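Local atomic coordinates of Zn-dependent hydrolase, glyoxylase (Echinicola vietnamensis, PDB entry 6T5K), a protein that probably hydrolyses beta-lactam antibiotics to substituted beta-amino acids, as a zinc-dependent class B metallo-beta-lactamase. Residues V69-S80 with L103-F112; G150-Y158 with N167-D175. All coordinates share one frame; numbering follows the deposited sequence.

Interaction 1 (V69-S80 with L103-F112). With ZN (zinc ion), chain H; EDO (1,2-ethanediol), chain F.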
loop_
_atom_site.group_PDB
_atom_site.type_symbol
_atom_site.label_atom_id
_atom_site.label_comp_id
_atom_site.label_asym_id
_atom_site.label_seq_id
_atom_site.Cartn_x
_atom_site.Cartn_y
_atom_site.Cartn_z
ATOM N N VAL A 69 7.568 -1.140 4.645
ATOM C CA VAL A 69 6.992 -1.351 3.323
ATOM C C VAL A 69 5.500 -1.651 3.445
ATOM O O VAL A 69 5.084 -2.455 4.283
ATOM C CB VAL A 69 7.726 -2.490 2.598
ATOM C CG1 VAL A 69 7.096 -2.761 1.241
ATOM C CG2 VAL A 69 9.205 -2.180 2.472
ATOM N N PHE A 70 4.712 -1.015 2.587
ATOM C CA PHE A 70 3.290 -1.285 2.436
ATOM C C PHE A 70 3.096 -1.969 1.101
ATOM O O PHE A 70 3.400 -1.382 0.057
ATOM C CB PHE A 70 2.470 0.004 2.469
ATOM C CG PHE A 70 2.322 0.566 3.850
ATOM C CD1 PHE A 70 3.362 1.248 4.443
ATOM C CD2 PHE A 70 1.143 0.368 4.587
ATOM C CE1 PHE A 70 3.236 1.733 5.715
ATOM C CE2 PHE A 70 1.050 0.832 5.856
ATOM C CZ PHE A 70 2.083 1.548 6.405
ATOM N N ASP A 71 2.594 -3.200 1.165
ATOM C CA ASP A 71 2.348 -4.113 0.054
ATOM C C ASP A 71 3.643 -4.671 -0.520
ATOM O O ASP A 71 4.667 -3.977 -0.621
ATOM C CB ASP A 71 1.515 -3.494 -1.061
ATOM C CG ASP A 71 0.044 -3.370 -0.707
ATOM O OD1 ASP A 71 -0.347 -3.677 0.438
ATOM O OD2 ASP A 71 -0.722 -2.938 -1.597
ATOM N N THR A 72 3.588 -5.920 -0.875
ATOM C CA THR A 72 4.640 -6.496 -1.691
ATOM C C THR A 72 4.259 -6.367 -3.160
ATOM O O THR A 72 3.071 -6.278 -3.492
ATOM C CB THR A 72 4.831 -7.981 -1.384
ATOM O OG1 THR A 72 3.688 -8.738 -1.804
ATOM C CG2 THR A 72 5.035 -8.215 0.091
ATOM N N PRO A 73 5.239 -6.339 -4.053
ATOM C CA PRO A 73 4.953 -6.704 -5.444
ATOM C C PRO A 73 4.239 -8.053 -5.515
ATOM O O PRO A 73 4.266 -8.826 -4.554
ATOM C CB PRO A 73 6.340 -6.745 -6.092
ATOM C CG PRO A 73 7.189 -5.808 -5.229
ATOM C CD PRO A 73 6.660 -6.036 -3.827
ATOM N N SER A 74 3.579 -8.358 -6.632
ATOM C CA SER A 74 2.803 -9.598 -6.710
ATOM C C SER A 74 3.678 -10.839 -6.623
ATOM O O SER A 74 3.232 -11.894 -6.143
ATOM C CB SER A 74 2.040 -9.657 -8.037
ATOM O OG SER A 74 0.969 -8.727 -8.042
ATOM N N THR A 75 4.892 -10.765 -7.133
ATOM C CA THR A 75 5.675 -11.974 -7.258
ATOM C C THR A 75 6.831 -11.959 -6.272
ATOM O O THR A 75 7.290 -10.903 -5.822
ATOM C CB THR A 75 6.242 -12.164 -8.663
ATOM O OG1 THR A 75 7.353 -11.308 -8.784
ATOM C CG2 THR A 75 5.235 -11.855 -9.768
ATOM N N SER A 76 7.300 -13.168 -5.941
ATOM C CA SER A 76 8.480 -13.319 -5.098
ATOM C C SER A 76 9.684 -12.623 -5.716
ATOM O O SER A 76 10.448 -11.939 -5.018
ATOM C CB SER A 76 8.786 -14.808 -4.916
ATOM O OG SER A 76 8.022 -15.365 -3.869
ATOM N N ASN A 77 9.881 -12.813 -7.029
ATOM C CA ASN A 77 11.042 -12.256 -7.701
ATOM C C ASN A 77 11.065 -10.759 -7.539
ATOM O O ASN A 77 12.099 -10.171 -7.225
ATOM C CB ASN A 77 11.004 -12.613 -9.197
ATOM C CG ASN A 77 11.475 -14.006 -9.488
ATOM O OD1 ASN A 77 12.247 -14.594 -8.734
ATOM N ND2 ASN A 77 11.021 -14.540 -10.615
ATOM N N GLU A 78 9.933 -10.100 -7.767
ATOM C CA GLU A 78 9.911 -8.649 -7.679
ATOM C C GLU A 78 10.078 -8.172 -6.246
ATOM O O GLU A 78 10.705 -7.121 -6.024
ATOM C CB GLU A 78 8.594 -8.126 -8.244
ATOM C CG GLU A 78 8.297 -8.516 -9.696
ATOM C CD GLU A 78 6.804 -8.459 -10.045
ATOM O OE1 GLU A 78 6.486 -8.495 -11.242
ATOM O OE2 GLU A 78 5.952 -8.346 -9.128
ATOM N N THR A 79 9.610 -8.961 -5.270
ATOM C CA THR A 79 9.778 -8.575 -3.883
ATOM C C THR A 79 11.246 -8.689 -3.489
ATOM O O THR A 79 11.778 -7.838 -2.770
ATOM C CB THR A 79 8.853 -9.402 -2.981
ATOM O OG1 THR A 79 7.505 -9.276 -3.474
ATOM C CG2 THR A 79 8.888 -8.931 -1.564
ATOM N N SER A 80 11.923 -9.751 -3.932
ATOM C CA SER A 80 13.361 -9.862 -3.696
ATOM C C SER A 80 14.133 -8.695 -4.311
ATOM O O SER A 80 15.088 -8.187 -3.712
ATOM C CB SER A 80 13.867 -11.197 -4.235
ATOM O OG SER A 80 13.197 -12.247 -3.549
ATOM N N LEU A 103 -3.162 -10.783 -3.924
ATOM C CA LEU A 103 -1.751 -11.066 -4.230
ATOM C C LEU A 103 -0.923 -9.819 -4.543
ATOM O O LEU A 103 0.300 -9.846 -4.350
ATOM C CB LEU A 103 -1.662 -12.119 -5.337
ATOM C CG LEU A 103 -2.110 -13.519 -4.894
ATOM C CD1 LEU A 103 -2.191 -14.409 -6.121
ATOM C CD2 LEU A 103 -1.145 -14.134 -3.878
ATOM N N ASP A 104 -1.541 -8.726 -4.980
ATOM C CA ASP A 104 -0.795 -7.480 -5.176
ATOM C C ASP A 104 -0.570 -6.726 -3.868
ATOM O O ASP A 104 -0.146 -5.558 -3.885
ATOM C CB ASP A 104 -1.457 -6.573 -6.238
ATOM C CG ASP A 104 -2.919 -6.217 -5.936
ATOM O OD1 ASP A 104 -3.673 -7.123 -5.490
ATOM O OD2 ASP A 104 -3.321 -5.024 -6.196
ATOM N N CYS A 105 -0.866 -7.378 -2.749
ATOM C CA CYS A 105 -0.512 -6.914 -1.424
ATOM C C CYS A 105 0.434 -7.865 -0.722
ATOM O O CYS A 105 1.267 -7.418 0.070
ATOM C CB CYS A 105 -1.771 -6.765 -0.562
ATOM S SG CYS A 105 -3.001 -5.721 -1.296
ATOM N N LEU A 106 0.303 -9.188 -0.953
ATOM C CA LEU A 106 1.041 -10.118 -0.112
ATOM C C LEU A 106 1.679 -11.273 -0.862
ATOM O O LEU A 106 2.215 -12.181 -0.221
ATOM C CB LEU A 106 0.172 -10.643 1.046
ATOM C CG LEU A 106 -1.269 -11.064 0.742
ATOM C CD1 LEU A 106 -1.248 -12.265 -0.180
ATOM C CD2 LEU A 106 -1.983 -11.417 2.010
ATOM N N GLY A 107 1.671 -11.254 -2.191
ATOM C CA GLY A 107 2.236 -12.367 -2.923
ATOM C C GLY A 107 3.694 -12.625 -2.600
ATOM O O GLY A 107 4.169 -13.758 -2.707
ATOM N N GLY A 108 4.418 -11.596 -2.187
ATOM C CA GLY A 108 5.829 -11.739 -1.890
ATOM C C GLY A 108 6.213 -11.786 -0.427
ATOM O O GLY A 108 7.384 -11.585 -0.094
ATOM N N LEU A 109 5.283 -12.118 0.463
ATOM C CA LEU A 109 5.619 -12.042 1.880
ATOM C C LEU A 109 6.759 -12.984 2.276
ATOM O O LEU A 109 7.503 -12.684 3.219
ATOM C CB LEU A 109 4.406 -12.351 2.737
ATOM C CG LEU A 109 3.411 -11.208 2.891
ATOM C CD1 LEU A 109 2.299 -11.700 3.785
ATOM C CD2 LEU A 109 4.048 -9.958 3.464
ATOM N N GLU A 110 6.903 -14.134 1.611
ATOM C CA GLU A 110 7.935 -15.064 2.064
ATOM C C GLU A 110 9.332 -14.453 1.942
ATOM O O GLU A 110 10.228 -14.791 2.728
ATOM C CB GLU A 110 7.854 -16.400 1.321
ATOM C CG GLU A 110 9.106 -17.265 1.454
ATOM C CD GLU A 110 9.436 -17.708 2.894
ATOM O OE1 GLU A 110 8.581 -17.611 3.804
ATOM O OE2 GLU A 110 10.571 -18.184 3.106
ATOM N N ALA A 111 9.539 -13.546 0.982
ATOM C CA ALA A 111 10.822 -12.867 0.885
ATOM C C ALA A 111 11.106 -12.040 2.136
ATOM O O ALA A 111 12.257 -11.906 2.551
ATOM C CB ALA A 111 10.865 -11.998 -0.370
ATOM N N PHE A 112 10.073 -11.440 2.721
ATOM C CA PHE A 112 10.259 -10.717 3.971
ATOM C C PHE A 112 10.477 -11.687 5.119
ATOM O O PHE A 112 11.390 -11.506 5.937
ATOM C CB PHE A 112 9.043 -9.835 4.238
ATOM C CG PHE A 112 9.017 -8.589 3.416
ATOM C CD1 PHE A 112 8.481 -8.585 2.139
ATOM C CD2 PHE A 112 9.541 -7.411 3.912
ATOM C CE1 PHE A 112 8.456 -7.426 1.386
ATOM C CE2 PHE A 112 9.523 -6.265 3.157
ATOM C CZ PHE A 112 8.979 -6.281 1.891
HETATM ZN ZN ZN H . -5.368 -4.000 -6.299
HETATM C C1 EDO F . 3.765 -18.053 3.531
HETATM O O1 EDO F . 2.668 -17.996 4.488
HETATM C C2 EDO F . 4.843 -16.946 3.660
HETATM O O2 EDO F . 6.083 -17.292 4.385
HETATM O O HOH W 1 -6.010 -5.962 -5.786
HETATM O O HOH W 2 -7.369 -3.279 -7.167
#
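T72 is wedged against the turn L106-L109 and carries the tight part of this contact. Its OG1 accepts from G108 N at 3.0 Å, nearly straight at 163°, and passes its own proton to P73 O. With chi1 at 68°, OG1 sits between backbone N and carbonyl carbon, and CG2 is left to lie 3.7 Å from F112 CE1. The backbone joins in: T72 N donates to C105 O at 2.9 Å. T79 reaches the same ring at about a right angle, its CG2 3.3 Å from F112 CE1, while V69 CG1 meets F112 CZ at 4.0 Å. G107 and G108 let the backbones close in, with G107 CA 3.4 Å from S74 O. The outer side is looser: S76 skirts G107 and G108 without close contact, S80 OG stands 4.0 Å from A111 CB, and E110 takes a hydrogen bond from a 1,2-ethanediol probably from the crystallisation liquor. At the other end D71, whose OD1 is hydrogen-bonded to T99 OG1, packs against C105 CB, and D104 OD2 binds zinc at 2.3 Å together with C182 and H223. The contact sets D104, last residue of the HxHxD zinc motif of the metallo-beta-lactamase fold, against the loop after strand 66-70.

Interaction 2 (G150-Y158 with N167-D175)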
loop_
_atom_site.group_PDB
_atom_site.type_symbol
_atom_site.label_atom_id
_atom_site.label_comp_id
_atom_site.label_asym_id
_atom_site.label_seq_id
_atom_site.Cartn_x
_atom_site.Cartn_y
_atom_site.Cartn_z
ATOM N N GLY A 150 12.461 4.663 12.235
ATOM C CA GLY A 150 13.422 5.626 12.747
ATOM C C GLY A 150 12.817 6.440 13.872
ATOM O O GLY A 150 12.245 5.891 14.820
ATOM N N THR A 151 12.908 7.772 13.751
ATOM C CA THR A 151 12.382 8.668 14.765
ATOM C C THR A 151 10.931 9.014 14.522
ATOM O O THR A 151 10.363 9.817 15.261
ATOM C CB THR A 151 13.196 9.964 14.825
ATOM O OG1 THR A 151 13.137 10.682 13.578
ATOM C CG2 THR A 151 14.629 9.645 15.148
ATOM N N LYS A 152 10.336 8.440 13.498
ATOM C CA LYS A 152 8.969 8.720 13.108
ATOM C C LYS A 152 8.158 7.443 13.229
ATOM O O LYS A 152 8.653 6.397 13.679
ATOM C CB LYS A 152 8.957 9.254 11.674
ATOM C CG LYS A 152 9.714 10.560 11.538
ATOM C CD LYS A 152 9.711 11.082 10.116
ATOM C CE LYS A 152 10.665 12.252 9.914
ATOM N NZ LYS A 152 10.322 13.356 10.870
ATOM N N ALA A 153 6.900 7.520 12.793
ATOM C CA ALA A 153 6.071 6.334 12.720
ATOM C C ALA A 153 5.146 6.430 11.522
ATOM O O ALA A 153 4.849 7.520 11.025
ATOM C CB ALA A 153 5.216 6.178 13.980
ATOM N N VAL A 154 4.669 5.275 11.075
ATOM C CA VAL A 154 3.600 5.169 10.099
ATOM C C VAL A 154 2.486 4.403 10.791
ATOM O O VAL A 154 2.731 3.560 11.656
ATOM C CB VAL A 154 4.088 4.484 8.794
ATOM C CG1 VAL A 154 4.547 3.030 9.063
ATOM C CG2 VAL A 154 3.036 4.627 7.681
ATOM N N PHE A 155 1.253 4.698 10.394
ATOM C CA PHE A 155 0.050 4.189 11.036
ATOM C C PHE A 155 -0.758 3.386 10.036
ATOM O O PHE A 155 -0.876 3.761 8.868
ATOM C CB PHE A 155 -0.756 5.377 11.579
ATOM C CG PHE A 155 0.018 6.152 12.608
ATOM C CD1 PHE A 155 -0.035 5.793 13.944
ATOM C CD2 PHE A 155 0.908 7.141 12.216
ATOM C CE1 PHE A 155 0.735 6.445 14.882
ATOM C CE2 PHE A 155 1.691 7.786 13.143
ATOM C CZ PHE A 155 1.585 7.466 14.487
ATOM N N VAL A 156 -1.296 2.268 10.489
ATOM C CA VAL A 156 -2.127 1.429 9.648
ATOM C C VAL A 156 -3.500 1.432 10.285
ATOM O O VAL A 156 -3.602 1.293 11.508
ATOM C CB VAL A 156 -1.566 -0.004 9.535
ATOM C CG1 VAL A 156 -2.176 -0.668 8.310
ATOM C CG2 VAL A 156 -0.051 -0.016 9.497
ATOM N N HIS A 157 -4.541 1.671 9.485
ATOM C CA HIS A 157 -5.852 1.933 10.063
ATOM C C HIS A 157 -6.944 1.324 9.213
ATOM O O HIS A 157 -6.915 1.457 7.994
ATOM C CB HIS A 157 -6.061 3.441 10.189
ATOM C CG HIS A 157 -7.147 3.855 11.127
ATOM N ND1 HIS A 157 -6.895 4.631 12.233
ATOM C CD2 HIS A 157 -8.485 3.655 11.103
ATOM C CE1 HIS A 157 -8.032 4.894 12.852
ATOM N NE2 HIS A 157 -9.009 4.302 12.198
ATOM N N TYR A 158 -7.883 0.646 9.881
ATOM C CA TYR A 158 -9.086 0.123 9.248
ATOM C C TYR A 158 -10.231 1.119 9.402
ATOM O O TYR A 158 -10.600 1.486 10.525
ATOM C CB TYR A 158 -9.464 -1.221 9.877
ATOM C CG TYR A 158 -10.639 -1.876 9.236
ATOM C CD1 TYR A 158 -10.553 -2.389 7.933
ATOM C CD2 TYR A 158 -11.851 -1.991 9.919
ATOM C CE1 TYR A 158 -11.627 -2.987 7.331
ATOM C CE2 TYR A 158 -12.944 -2.601 9.321
ATOM C CZ TYR A 158 -12.817 -3.099 8.036
ATOM O OH TYR A 158 -13.888 -3.695 7.456
ATOM N N ASN A 167 -9.664 -4.299 3.730
ATOM C CA ASN A 167 -8.690 -3.311 3.323
ATOM C C ASN A 167 -8.362 -2.244 4.364
ATOM O O ASN A 167 -9.219 -1.788 5.027
ATOM C CB ASN A 167 -8.978 -2.742 1.928
ATOM C CG ASN A 167 -10.395 -2.183 1.763
ATOM O OD1 ASN A 167 -10.892 -2.056 0.678
ATOM N ND2 ASN A 167 -10.959 -1.821 2.805
ATOM N N VAL A 168 -7.083 -1.906 4.461
ATOM C CA VAL A 168 -6.593 -0.908 5.395
ATOM C C VAL A 168 -5.767 0.115 4.648
ATOM O O VAL A 168 -5.302 -0.133 3.536
ATOM C CB VAL A 168 -5.773 -1.484 6.568
ATOM C CG1 VAL A 168 -6.671 -2.390 7.385
ATOM C CG2 VAL A 168 -4.583 -2.264 6.057
ATOM N N ILE A 169 -5.560 1.261 5.293
ATOM C CA ILE A 169 -4.699 2.295 4.740
ATOM C C ILE A 169 -3.427 2.402 5.565
ATOM O O ILE A 169 -3.362 1.986 6.739
ATOM C CB ILE A 169 -5.391 3.663 4.551
ATOM C CG1 ILE A 169 -5.900 4.235 5.876
ATOM C CG2 ILE A 169 -6.520 3.490 3.570
ATOM C CD1 ILE A 169 -4.821 4.872 6.701
ATOM N N GLY A 170 -2.433 3.067 4.961
ATOM C CA GLY A 170 -1.261 3.498 5.691
ATOM C C GLY A 170 -1.196 5.011 5.667
ATOM O O GLY A 170 -1.409 5.629 4.626
ATOM N N TYR A 171 -0.927 5.617 6.814
ATOM C CA TYR A 171 -0.884 7.066 6.952
ATOM C C TYR A 171 0.448 7.458 7.564
ATOM O O TYR A 171 0.819 6.957 8.629
ATOM C CB TYR A 171 -2.012 7.527 7.861
ATOM C CG TYR A 171 -1.967 8.988 8.187
ATOM C CD1 TYR A 171 -1.995 9.974 7.195
ATOM C CD2 TYR A 171 -1.883 9.389 9.507
ATOM C CE1 TYR A 171 -1.969 11.315 7.549
ATOM C CE2 TYR A 171 -1.854 10.703 9.858
ATOM C CZ TYR A 171 -1.908 11.663 8.892
ATOM O OH TYR A 171 -1.873 12.979 9.282
ATOM N N PHE A 172 1.151 8.366 6.900
ATOM C CA PHE A 172 2.449 8.859 7.362
ATOM C C PHE A 172 2.309 10.354 7.573
ATOM O O PHE A 172 2.380 11.136 6.605
ATOM C CB PHE A 172 3.537 8.575 6.347
ATOM C CG PHE A 172 4.882 9.054 6.773
ATOM C CD1 PHE A 172 5.470 8.571 7.925
ATOM C CD2 PHE A 172 5.528 10.018 6.066
ATOM C CE1 PHE A 172 6.720 9.005 8.314
ATOM C CE2 PHE A 172 6.744 10.447 6.450
ATOM C CZ PHE A 172 7.343 9.955 7.582
ATOM N N PRO A 173 2.120 10.794 8.808
ATOM C CA PRO A 173 1.717 12.180 9.015
ATOM C C PRO A 173 2.820 13.178 8.738
ATOM O O PRO A 173 2.541 14.316 8.357
ATOM C CB PRO A 173 1.291 12.204 10.488
ATOM C CG PRO A 173 2.049 11.032 11.125
ATOM C CD PRO A 173 2.008 9.982 10.040
ATOM N N ASP A 174 4.085 12.819 8.922
ATOM C CA ASP A 174 5.135 13.832 8.789
ATOM C C ASP A 174 5.145 14.468 7.406
ATOM O O ASP A 174 5.440 15.662 7.275
ATOM C CB ASP A 174 6.491 13.222 9.082
ATOM C CG ASP A 174 6.619 12.825 10.502
ATOM O OD1 ASP A 174 5.966 11.827 10.840
ATOM O OD2 ASP A 174 7.327 13.521 11.264
ATOM N N ASP A 175 4.879 13.691 6.361
ATOM C CA ASP A 175 4.804 14.226 5.007
ATOM C C ASP A 175 3.354 14.371 4.542
ATOM O O ASP A 175 3.131 14.696 3.359
ATOM C CB ASP A 175 5.549 13.308 4.013
ATOM C CG ASP A 175 7.054 13.243 4.233
ATOM O OD1 ASP A 175 7.616 13.918 5.121
ATOM O OD2 ASP A 175 7.686 12.454 3.480
HETATM O O HOH W 3 5.871 10.461 13.063
#
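F155 and Y171 pair through two reciprocal backbone bonds, Y171 N donating to F155 O at 2.8 Å and F155 N returning a bond to Y171 O. H157 and I169 form the second hydrogen-bonded pair, H157 N to I169 O and I169 N to H157 O, each 3.0 Å. Between them V156 faces G170 in a non-hydrogen-bonded pair, where G170 CA and V156 CA make short CH...O contacts to F155 O and I169 O. The strands run antiparallel, at 153°.

Apolar contacts divide between the two faces. On the side of F155, H157, I169 and Y171, the F155 ring turns its edge to P173, CD2 to CD 3.7 Å. On the other, V156 CG1 meets V168 CG2 at 3.7 Å. V168 CG1 lies at the edge of the Y158 ring. Ring edges also meet carbonyl oxygens: Y171 O lies in the plane of the F155 ring, and A153 O is 3.3 Å from F172 CD1.

The salt bridge sits at one end. K152 stretches past F172, CD against CZ, then bends at its last torsion (chi4 -57°), and NZ reaches D174 OD2 at 3.0 Å from above the carboxylate plane. A water ties D174 OD1 to A153 N, so both carboxylate oxygens are engaged.

The hairpin lies inside the five-stranded sheet, with strand 144-149 beside 152-157 and strand 177-181 beside 169-172, while Y171 stacks on Y213 beyond helix 201-212.

From the N terminus, strand 66-70 leads into interaction 1, which closes a loop through helix 76-88 and strand 92-98 when the chain returns at L103-F112. Only after that does the chain pass strand 119-122 and helix 123-131 and enter the second sheet, where interaction 2 closes the shorter excursion between G150-Y158 and N167-D175. The two loops therefore follow in series, neither enclosing nor crossing the other. Their centres are 19 Å apart, yet they meet through F70, whose ring packs on V154, V156 and G170. Interaction 1 fixes crossover elements on the eight-stranded sheet, interaction 2 pairs strands within the five-stranded one, and F70 bridges the two sheets.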